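Local coordinates for protein p1 (Rice yellow mottle virus, PDB 6TY2) that suppresses RNA silencing for the virus and probably aids its spread, this C-terminal part forming one of the protein's two unrelated zinc fingers, at residues 4-8 with 33-37; 29-33 with 51-55. Residue numbers count along the deposited sequence, not the author numbering.

Contact 1: 4-8 with 33-37. With ZN (zinc ion), chain C.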
loop_
_atom_site.group_PDB
_atom_site.type_symbol
_atom_site.label_atom_id
_atom_site.label_comp_id
_atom_site.label_asym_id
_atom_site.label_seq_id
_atom_site.Cartn_x
_atom_site.Cartn_y
_atom_site.Cartn_z
ATOM N N ILE A 4 -2.430 -16.622 -8.441
ATOM C CA ILE A 4 -3.268 -15.533 -7.917
ATOM C C ILE A 4 -3.926 -15.899 -6.597
ATOM O O ILE A 4 -3.886 -15.136 -5.635
ATOM C CB ILE A 4 -4.384 -15.161 -8.909
ATOM C CG1 ILE A 4 -3.793 -14.597 -10.206
ATOM C CG2 ILE A 4 -5.363 -14.171 -8.295
ATOM C CD1 ILE A 4 -3.668 -13.098 -10.222
ATOM N N ASP A 5 -4.531 -17.082 -6.560
ATOM C CA ASP A 5 -5.231 -17.543 -5.373
ATOM C C ASP A 5 -4.277 -17.769 -4.221
ATOM O O ASP A 5 -4.585 -17.467 -3.072
ATOM C CB ASP A 5 -5.986 -18.828 -5.675
ATOM C CG ASP A 5 -6.955 -18.665 -6.811
ATOM O OD1 ASP A 5 -8.048 -18.111 -6.565
ATOM O OD2 ASP A 5 -6.626 -19.088 -7.945
ATOM N N ARG A 6 -3.117 -18.322 -4.542
ATOM C CA ARG A 6 -2.112 -18.600 -3.546
ATOM C C ARG A 6 -1.721 -17.302 -2.843
ATOM O O ARG A 6 -1.660 -17.258 -1.619
ATOM C CB ARG A 6 -0.899 -19.269 -4.186
ATOM C CG ARG A 6 -0.021 -20.035 -3.220
ATOM C CD ARG A 6 1.303 -20.406 -3.874
ATOM N NE ARG A 6 1.108 -21.001 -5.198
ATOM C CZ ARG A 6 1.332 -22.280 -5.492
ATOM N NH1 ARG A 6 1.763 -23.117 -4.555
ATOM N NH2 ARG A 6 1.124 -22.722 -6.729
ATOM N N GLU A 7 -1.491 -16.240 -3.607
ATOM C CA GLU A 7 -1.068 -14.970 -3.014
ATOM C C GLU A 7 -2.185 -14.308 -2.202
ATOM O O GLU A 7 -1.912 -13.601 -1.236
ATOM C CB GLU A 7 -0.558 -14.014 -4.097
ATOM C CG GLU A 7 0.838 -14.386 -4.596
ATOM C CD GLU A 7 1.309 -13.525 -5.761
ATOM O OE1 GLU A 7 2.525 -13.266 -5.871
ATOM O OE2 GLU A 7 0.464 -13.117 -6.578
ATOM N N HIS A 8 -3.439 -14.529 -2.585
ATOM C CA HIS A 8 -4.558 -14.059 -1.765
ATOM C C HIS A 8 -4.565 -14.781 -0.417
ATOM O O HIS A 8 -4.810 -14.162 0.616
ATOM C CB HIS A 8 -5.891 -14.271 -2.472
ATOM C CG HIS A 8 -6.102 -13.381 -3.654
ATOM N ND1 HIS A 8 -7.095 -13.611 -4.580
ATOM C CD2 HIS A 8 -5.462 -12.255 -4.055
ATOM C CE1 HIS A 8 -7.048 -12.672 -5.509
ATOM N NE2 HIS A 8 -6.073 -11.834 -5.209
ATOM N N TYR A 33 -10.280 -8.707 3.992
ATOM C CA TYR A 33 -9.718 -9.823 3.256
ATOM C C TYR A 33 -9.791 -9.637 1.727
ATOM O O TYR A 33 -10.689 -8.995 1.204
ATOM C CB TYR A 33 -10.428 -11.104 3.666
ATOM C CG TYR A 33 -10.124 -11.600 5.073
ATOM C CD1 TYR A 33 -8.830 -11.935 5.450
ATOM C CD2 TYR A 33 -11.141 -11.782 5.997
ATOM C CE1 TYR A 33 -8.554 -12.419 6.723
ATOM C CE2 TYR A 33 -10.883 -12.272 7.276
ATOM C CZ TYR A 33 -9.588 -12.591 7.632
ATOM O OH TYR A 33 -9.324 -13.071 8.897
ATOM N N LEU A 34 -8.828 -10.208 1.019
ATOM C CA LEU A 34 -8.778 -10.090 -0.437
ATOM C C LEU A 34 -9.544 -11.199 -1.170
ATOM O O LEU A 34 -9.601 -12.348 -0.716
ATOM C CB LEU A 34 -7.327 -10.103 -0.916
ATOM C CG LEU A 34 -6.396 -8.908 -0.754
ATOM C CD1 LEU A 34 -6.236 -8.496 0.696
ATOM C CD2 LEU A 34 -5.051 -9.287 -1.333
ATOM N N SER A 35 -10.110 -10.848 -2.320
ATOM C CA SER A 35 -10.591 -11.838 -3.281
ATOM C C SER A 35 -10.314 -11.287 -4.660
ATOM O O SER A 35 -9.865 -10.154 -4.785
ATOM C CB SER A 35 -12.084 -12.117 -3.114
ATOM O OG SER A 35 -12.836 -10.960 -3.429
ATOM N N ARG A 36 -10.593 -12.072 -5.695
ATOM C CA ARG A 36 -10.439 -11.595 -7.058
ATOM C C ARG A 36 -11.300 -10.372 -7.315
ATOM O O ARG A 36 -10.983 -9.553 -8.167
ATOM C CB ARG A 36 -10.790 -12.699 -8.064
ATOM C CG ARG A 36 -9.824 -13.871 -8.055
ATOM C CD ARG A 36 -10.180 -14.914 -9.110
ATOM N NE ARG A 36 -9.377 -16.129 -8.963
ATOM C CZ ARG A 36 -9.385 -17.141 -9.825
ATOM N NH1 ARG A 36 -10.155 -17.092 -10.905
ATOM N NH2 ARG A 36 -8.622 -18.204 -9.610
ATOM N N ASP A 37 -12.389 -10.235 -6.579
ATOM C CA ASP A 37 -13.310 -9.135 -6.835
ATOM C C ASP A 37 -13.036 -7.870 -6.006
ATOM O O ASP A 37 -13.729 -6.866 -6.163
ATOM C CB ASP A 37 -14.738 -9.624 -6.622
ATOM C CG ASP A 37 -15.070 -10.816 -7.511
ATOM O OD1 ASP A 37 -14.857 -10.740 -8.753
ATOM O OD2 ASP A 37 -15.515 -11.836 -6.955
HETATM ZN ZN ZN C . -5.623 -10.424 -6.628
#
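Near the N-terminal end of helix 3-24, H8 packs on the loop 33-37 while its NE2 binds ZN at 2.0 Å, so that nitrogen is fully used; C39, H44 and C48, further along the chain, complete the site. The imidazole lies against the backbone at S35 and R36, with H8 CE1 3.6 Å from R36 N and from S35 C, and against the L34 side chain, H8 CD2 being 4.0 Å from L34 CD2. Beside it, D5 and R36 form a salt bridge. R36 NH2 donates to D5 OD2 at 2.7 Å, while D5 OD1 takes two weak hydrogen bonds, from R36 NH2 (3.1 Å) and R36 NE (3.4 Å). The loop makes an ST turn, D37 N donating to S35 OG at 3.3 Å. Just before it, L34 N is satisfied by N12 OD1. E7 OE2 is hydrogen-bonded to H44 NE2, giving the zinc ligand H44 a second-shell acid. The D5-R36 charge pair thus joins helix and loop directly, while H8 ties the helix to the zinc site built by the later loop.

Contact 2: 29-33 with 51-55; sequences ASLVY and VKYLN
This is a side-chain-to-backbone clasp at the surface, where the C-terminal tail 51-55 meets the extended loop 29-33 that returns along helix 3-24. Neither segment is regular helix or strand. L31 to Y33 run extended (V32 phi/psi -122/146), after a bend at S30 (-87/-18). The tail makes a type I beta turn from V51 to L54, closed by L54 N donating to V51 O at 3.1 Å, with K52 at -61/-36 and Y53 at -114/34. The closest CA pair is L31 with N55, 5.5 Å apart. From there the N55 side chain, chi1 m (-76°) and chi2 -48°, lies along the backbone of V32 and grips both its polar atoms: V32 N donates to N55 OD1 at 2.6 Å, nearly straight at 168°, and N55 ND2 donates to V32 O at 3.2 Å. The carboxamide thus pairs with one residue of an extended chain much as a neighbouring strand would, though no sheet forms. L31 CD2 comes within 3.6 Å of N55 OD1. Beside this, V32 in the p rotamer (chi1 56°) meets L54 (chi1 t, chi2 p), with V32 CG1 3.4 Å from L54 CG; V32 CG1 is also 3.2 Å from L54 O. In the second subunit, A29 O and L31 O accept from K52 NZ of this chain, and V32 packs against Y53, so the tail also serves the dimer. Within the chain, L31 rests on I15 and C18 of helix 3-24, while L54 lies over L34 and D40, leaving loop 29-33 between the helix and the tail.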
loop_
_atom_site.group_PDB
_atom_site.type_symbol
_atom_site.label_atom_id
_atom_site.label_comp_id
_atom_site.label_asym_id
_atom_site.label_seq_id
_atom_site.Cartn_x
_atom_site.Cartn_y
_atom_site.Cartn_z
ATOM N N ALA A 29 -10.332 -4.323 14.511
ATOM C CA ALA A 29 -9.828 -5.145 13.416
ATOM C C ALA A 29 -10.189 -4.510 12.077
ATOM O O ALA A 29 -11.210 -4.847 11.487
ATOM C CB ALA A 29 -10.389 -6.555 13.499
ATOM N N SER A 30 -9.336 -3.612 11.591
ATOM C CA SER A 30 -9.647 -2.805 10.413
ATOM C C SER A 30 -9.299 -3.431 9.053
ATOM O O SER A 30 -9.812 -2.994 8.024
ATOM C CB SER A 30 -8.942 -1.447 10.536
ATOM O OG SER A 30 -7.598 -1.607 10.970
ATOM N N LEU A 31 -8.442 -4.444 9.029
ATOM C CA LEU A 31 -8.005 -4.996 7.750
ATOM C C LEU A 31 -9.091 -5.891 7.120
ATOM O O LEU A 31 -9.881 -6.544 7.808
ATOM C CB LEU A 31 -6.679 -5.757 7.920
ATOM C CG LEU A 31 -5.481 -4.891 8.342
ATOM C CD1 LEU A 31 -4.238 -5.724 8.606
ATOM C CD2 LEU A 31 -5.178 -3.838 7.292
ATOM N N VAL A 32 -9.142 -5.887 5.797
ATOM C CA VAL A 32 -10.218 -6.564 5.087
ATOM C C VAL A 32 -9.597 -7.585 4.169
ATOM O O VAL A 32 -8.503 -7.374 3.650
ATOM C CB VAL A 32 -11.093 -5.555 4.308
ATOM C CG1 VAL A 32 -10.254 -4.765 3.393
ATOM C CG2 VAL A 32 -12.200 -6.239 3.533
ATOM N N TYR A 33 -10.280 -8.707 3.992
ATOM C CA TYR A 33 -9.718 -9.823 3.256
ATOM C C TYR A 33 -9.791 -9.637 1.727
ATOM O O TYR A 33 -10.689 -8.995 1.204
ATOM C CB TYR A 33 -10.428 -11.104 3.666
ATOM C CG TYR A 33 -10.124 -11.600 5.073
ATOM C CD1 TYR A 33 -8.830 -11.935 5.450
ATOM C CD2 TYR A 33 -11.141 -11.782 5.997
ATOM C CE1 TYR A 33 -8.554 -12.419 6.723
ATOM C CE2 TYR A 33 -10.883 -12.272 7.276
ATOM C CZ TYR A 33 -9.588 -12.591 7.632
ATOM O OH TYR A 33 -9.324 -13.071 8.897
ATOM N N VAL A 51 -8.243 -2.560 -5.986
ATOM C CA VAL A 51 -8.810 -1.644 -5.026
ATOM C C VAL A 51 -7.654 -1.209 -4.157
ATOM O O VAL A 51 -7.329 -1.869 -3.167
ATOM C CB VAL A 51 -9.915 -2.313 -4.204
ATOM C CG1 VAL A 51 -10.471 -1.349 -3.152
ATOM C CG2 VAL A 51 -11.002 -2.803 -5.146
ATOM N N LYS A 52 -7.022 -0.110 -4.562
ATOM C CA LYS A 52 -5.667 0.211 -4.143
ATOM C C LYS A 52 -5.515 0.400 -2.635
ATOM O O LYS A 52 -4.487 0.041 -2.052
ATOM C CB LYS A 52 -5.202 1.470 -4.860
ATOM C CG LYS A 52 -3.773 1.861 -4.568
ATOM C CD LYS A 52 -3.457 3.174 -5.271
ATOM C CE LYS A 52 -2.035 3.610 -5.060
ATOM N NZ LYS A 52 -1.800 4.860 -5.860
ATOM N N TYR A 53 -6.542 0.968 -2.018
ATOM C CA TYR A 53 -6.485 1.318 -0.610
ATOM C C TYR A 53 -7.466 0.483 0.205
ATOM O O TYR A 53 -8.025 0.931 1.206
ATOM C CB TYR A 53 -6.756 2.800 -0.445
ATOM C CG TYR A 53 -5.660 3.671 -1.016
ATOM C CD1 TYR A 53 -4.502 3.891 -0.302
ATOM C CD2 TYR A 53 -5.788 4.264 -2.265
ATOM C CE1 TYR A 53 -3.503 4.685 -0.790
ATOM C CE2 TYR A 53 -4.781 5.075 -2.782
ATOM C CZ TYR A 53 -3.638 5.277 -2.028
ATOM O OH TYR A 53 -2.618 6.067 -2.482
ATOM N N LEU A 54 -7.636 -0.752 -0.239
ATOM C CA LEU A 54 -8.490 -1.724 0.429
ATOM C C LEU A 54 -8.140 -1.802 1.907
ATOM O O LEU A 54 -9.016 -1.906 2.750
ATOM C CB LEU A 54 -8.332 -3.093 -0.239
ATOM C CG LEU A 54 -9.173 -4.294 0.179
ATOM C CD1 LEU A 54 -10.640 -4.087 -0.158
ATOM C CD2 LEU A 54 -8.642 -5.545 -0.494
ATOM N N ASN A 55 -6.851 -1.708 2.210
ATOM C CA ASN A 55 -6.388 -1.792 3.581
ATOM C C ASN A 55 -5.596 -0.575 4.084
ATOM O O ASN A 55 -4.469 -0.326 3.644
ATOM C CB ASN A 55 -5.560 -3.072 3.728
ATOM C CG ASN A 55 -6.439 -4.309 3.797
ATOM O OD1 ASN A 55 -7.405 -4.333 4.544
ATOM N ND2 ASN A 55 -6.133 -5.314 2.998
#

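How the contacts relate
Contacts 1 and 2 lie with their centres 12 Å apart, on opposite sides of the chain's centre, and Y33 belongs to both. The loop after helix 3-24 runs 29-33 and then straight into 33-37, so it meets the C-terminal tail first and the start of the helix next; the ligands C39, H44 and C48 follow before the chain reaches 51-55. The two also touch directly: L34 CD1 is 4.0 Å from L54 CD2 and 3.9 Å from N55 ND2. One continuous loop therefore ties the zinc-bearing end of the helix to the tail. Contact 1 contributes H8 to the metal site, and no other chain touches its segments, whereas the tail of contact 2 also reaches the second subunit.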